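Local coordinates for protein ADP-dependent (S)-NAD(P)H-hydrate dehydratase (Enterococcus faecalis, PDB 2R3B) that probably dehydrates the S-form of damaged, hydrated NAD(P)H back to NAD(P)H, spending ADP, which leaves as AMP and phosphate, at residues B[259-264]-B[286-291]. Sequence-based numbering, arbitrary orientation. Where two conformers were deposited one is given.
Sequences VYLHSL and PTYMKK
L261 reaches across to both Y288 and M289, joining the last two helices of this ribokinase-like fold, 252-269 and 278-292. The axes of the two short segments pass 11.3 Å apart, and their N-to-C directions make 121°, between perpendicular and antiparallel. At this spacing the pair touches through side chains, with leucine methyls reaching, in M289 and Y288, atoms close to the other backbone. The nearest CA atoms, those of L261 and Y288, are still 8.2 Å apart.

The tight part is the leucine fork. With CG anti to the backbone N (chi1 -175°), L261 extends towards the second helix and divides its methyls between two neighbours. CD2 lies 3.6 Å from CG of the selenomethionine M289, the closest approach between the segments, and the two side chains run at about a right angle. F244 of helix 233-247 touches both L261 and M289, L28 and L285 also pack on the leucine, and Y274 of the second subunit packs on M289. These neighbours contribute to the burial of L261 and M289, although the two segments together bury merely 175 Å² against each other.

Packing relaxes towards L264 and Y288, which are both partly exposed. Here CD2 of L264 stands at the edge of the Y288 ring, near its plane, 4.2 Å from CD2 of the tyrosine, and Y292 also touches L264. The ring's polar end is turned to another partner: OH of Y288 hydrogen-bonds to OD2 of D268, further along helix 252-269, adding a polar tie beyond the leucine contacts. A 1,2-ethanediol molecule, probably from the crystallisation liquor, lies about 4 Å from the Y288 side chain. Linking the two sides, CD1 of L261 lies 4.0 Å from CB of Y288.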
ATOM      1  N   VAL B 259      26.724  -3.122   6.662  1.00 13.40           N
ATOM      2  CA  VAL B 259      26.429  -3.858   7.897  1.00 14.18           C
ATOM      3  C   VAL B 259      26.297  -2.896   9.068  1.00 14.36           C
ATOM      4  O   VAL B 259      25.378  -3.010   9.885  1.00 15.26           O
ATOM      5  CB  VAL B 259      27.546  -4.904   8.152  1.00 15.34           C
ATOM      6  CG1 VAL B 259      27.476  -5.524   9.597  1.00 16.06           C
ATOM      7  CG2 VAL B 259      27.501  -5.976   7.082  1.00 14.27           C
ATOM      8  N   TYR B 260      27.199  -1.917   9.157  1.00 15.18           N
ATOM      9  CA  TYR B 260      27.138  -0.947  10.234  1.00 15.34           C
ATOM     10  C   TYR B 260      25.888  -0.073  10.181  1.00 12.91           C
ATOM     11  O   TYR B 260      25.238   0.181  11.205  1.00 12.87           O
ATOM     12  CB  TYR B 260      28.393  -0.033  10.222  1.00 14.09           C
ATOM     13  CG  TYR B 260      28.412   0.870  11.444  1.00 11.42           C
ATOM     14  CD1 TYR B 260      28.749   0.355  12.714  1.00 21.10           C
ATOM     15  CD2 TYR B 260      28.014   2.188  11.364  1.00 18.38           C
ATOM     16  CE1 TYR B 260      28.719   1.167  13.844  1.00 20.92           C
ATOM     17  CE2 TYR B 260      27.984   3.000  12.503  1.00 17.82           C
ATOM     18  CZ  TYR B 260      28.340   2.481  13.723  1.00 19.95           C
ATOM     19  OH  TYR B 260      28.306   3.312  14.832  1.00 21.09           O
ATOM     20  N   LEU B 261      25.567   0.439   9.001  1.00 13.90           N
ATOM     21  CA  LEU B 261      24.412   1.318   8.861  1.00 14.86           C
ATOM     22  C   LEU B 261      23.139   0.581   9.210  1.00 14.31           C
ATOM     23  O   LEU B 261      22.288   1.126   9.900  1.00 14.73           O
ATOM     24  CB  LEU B 261      24.291   1.836   7.414  1.00 14.42           C
ATOM     25  CG  LEU B 261      23.194   2.863   7.144  1.00 12.95           C
ATOM     26  CD1 LEU B 261      23.322   4.041   8.097  1.00 14.74           C
ATOM     27  CD2 LEU B 261      23.207   3.274   5.637  1.00 16.18           C
ATOM     28  N   HIS B 262      22.994  -0.650   8.727  1.00 13.52           N
ATOM     29  CA  HIS B 262      21.822  -1.481   9.056  1.00 12.24           C
ATOM     30  C   HIS B 262      21.564  -1.550  10.578  1.00 15.04           C
ATOM     31  O   HIS B 262      20.463  -1.336  11.028  1.00 15.00           O
ATOM     32  CB  HIS B 262      22.037  -2.859   8.447  1.00 12.81           C
ATOM     33  CG  HIS B 262      21.017  -3.895   8.788  1.00 13.90           C
ATOM     34  ND1 HIS B 262      21.285  -4.930   9.665  1.00 16.46           N
ATOM     35  CD2 HIS B 262      19.776  -4.135   8.285  1.00 17.95           C
ATOM     36  CE1 HIS B 262      20.234  -5.729   9.729  1.00 19.09           C
ATOM     37  NE2 HIS B 262      19.306  -5.271   8.904  1.00 16.16           N
ATOM     38  N   SER B 263      22.613  -1.846  11.341  1.00 15.21           N
ATOM     39  CA  SER B 263      22.485  -1.941  12.796  0.70 14.99           C
ATOM     40  C   SER B 263      22.395  -0.571  13.494  1.00 14.49           C
ATOM     41  O   SER B 263      21.801  -0.477  14.573  1.00 16.56           O
ATOM     42  CB  SER B 263      23.623  -2.780  13.361  0.70 17.19           C
ATOM     43  OG  SER B 263      24.866  -2.191  13.073  0.70 20.80           O
ATOM     44  N   LEU B 264      22.986   0.483  12.929  1.00 14.41           N
ATOM     45  CA  LEU B 264      22.884   1.826  13.509  1.00 13.40           C
ATOM     46  C   LEU B 264      21.452   2.289  13.474  1.00 13.75           C
ATOM     47  O   LEU B 264      20.887   2.765  14.455  1.00 14.04           O
ATOM     48  CB  LEU B 264      23.755   2.842  12.760  1.00 15.36           C
ATOM     49  CG  LEU B 264      23.666   4.309  13.188  1.00 16.46           C
ATOM     50  CD1 LEU B 264      24.267   4.455  14.595  1.00 25.98           C
ATOM     51  CD2 LEU B 264      24.395   5.186  12.220  1.00 20.25           C
ATOM     52  N   PRO B 286      17.602   6.883   3.170  1.00 14.09           N
ATOM     53  CA  PRO B 286      17.970   8.163   2.541  1.00 14.34           C
ATOM     54  C   PRO B 286      18.367   9.293   3.506  1.00 15.71           C
ATOM     55  O   PRO B 286      19.325  10.019   3.229  1.00 18.15           O
ATOM     56  CB  PRO B 286      16.731   8.518   1.726  1.00 15.78           C
ATOM     57  CG  PRO B 286      16.072   7.152   1.441  1.00 13.93           C
ATOM     58  CD  PRO B 286      16.292   6.389   2.706  1.00 14.02           C
ATOM     59  N   THR B 287      17.672   9.420   4.633  1.00 15.33           N
ATOM     60  CA  THR B 287      18.018  10.457   5.630  1.00 15.48           C
ATOM     61  C   THR B 287      19.303  10.159   6.374  1.00 18.67           C
ATOM     62  O   THR B 287      20.145  11.037   6.571  1.00 17.35           O
ATOM     63  CB  THR B 287      16.878  10.746   6.580  1.00 18.24           C
ATOM     64  OG1 THR B 287      16.449   9.536   7.210  1.00 21.13           O
ATOM     65  CG2 THR B 287      15.721  11.322   5.818  1.00 19.61           C
ATOM     66  N   TYR B 288      19.510   8.899   6.744  1.00 16.17           N
ATOM     67  CA  TYR B 288      20.762   8.538   7.394  1.00 16.90           C
ATOM     68  C   TYR B 288      21.975   8.683   6.487  1.00 18.19           C
ATOM     69  O   TYR B 288      23.015   9.181   6.918  1.00 16.74           O
ATOM     70  CB  TYR B 288      20.705   7.099   7.925  1.00 16.56           C
ATOM     71  CG  TYR B 288      20.122   6.978   9.306  1.00 16.21           C
ATOM     72  CD1 TYR B 288      18.753   7.073   9.502  1.00 16.18           C
ATOM     73  CD2 TYR B 288      20.948   6.826  10.423  1.00 15.89           C
ATOM     74  CE1 TYR B 288      18.198   6.954  10.776  1.00 16.52           C
ATOM     75  CE2 TYR B 288      20.406   6.717  11.703  1.00 17.92           C
ATOM     76  CZ  TYR B 288      19.025   6.782  11.863  1.00 18.83           C
ATOM     77  OH  TYR B 288      18.438   6.675  13.121  1.00 18.20           O
HETATM   78  N   MSE B 289      21.859   8.238   5.234  1.00 15.45           N
HETATM   79  CA  MSE B 289      22.992   8.308   4.329  1.00 14.37           C
HETATM   80  C   MSE B 289      23.390   9.750   4.023  1.00 15.19           C
HETATM   81  O   MSE B 289      24.568  10.041   3.895  1.00 16.97           O
HETATM   82  CB  MSE B 289      22.726   7.524   3.049  1.00 16.18           C
HETATM   83  CG  MSE B 289      22.614   6.030   3.325  1.00 13.80           C
HETATM   84 SE   MSE B 289      22.223   4.984   1.765  0.75 12.26          SE
HETATM   85  CE  MSE B 289      23.820   5.261   0.858  1.00 17.92           C
ATOM     86  N   LYS B 290      22.409  10.651   3.950  1.00 15.38           N
ATOM     87  CA  LYS B 290      22.692  12.056   3.726  1.00 14.71           C
ATOM     88  C   LYS B 290      23.569  12.626   4.852  1.00 18.55           C
ATOM     89  O   LYS B 290      24.467  13.420   4.605  1.00 20.26           O
ATOM     90  CB  LYS B 290      21.371  12.832   3.632  1.00 16.86           C
ATOM     91  CG  LYS B 290      21.551  14.300   3.214  1.00 18.85           C
ATOM     92  CD  LYS B 290      22.010  14.429   1.765  1.00 19.81           C
ATOM     93  CE  LYS B 290      22.332  15.877   1.442  1.00 27.41           C
ATOM     94  NZ  LYS B 290      22.628  15.970   0.002  1.00 26.08           N
ATOM     95  N   LYS B 291      23.312  12.189   6.071  1.00 17.95           N
ATOM     96  CA  LYS B 291      24.003  12.720   7.246  0.70 21.56           C
ATOM     97  C   LYS B 291      25.489  12.362   7.197  1.00 24.62           C
ATOM     98  O   LYS B 291      26.323  13.173   7.562  1.00 23.57           O
ATOM     99  CB  LYS B 291      23.336  12.215   8.538  0.70 25.09           C
ATOM    100  CG  LYS B 291      24.261  12.241   9.775  0.70 27.63           C
ATOM    101  CD  LYS B 291      23.492  12.374  11.078  0.70 38.22           C
ATOM    102  CE  LYS B 291      24.349  11.996  12.314  0.70 39.54           C
ATOM    103  NZ  LYS B 291      25.828  12.087  12.100  0.70 47.98           N
TER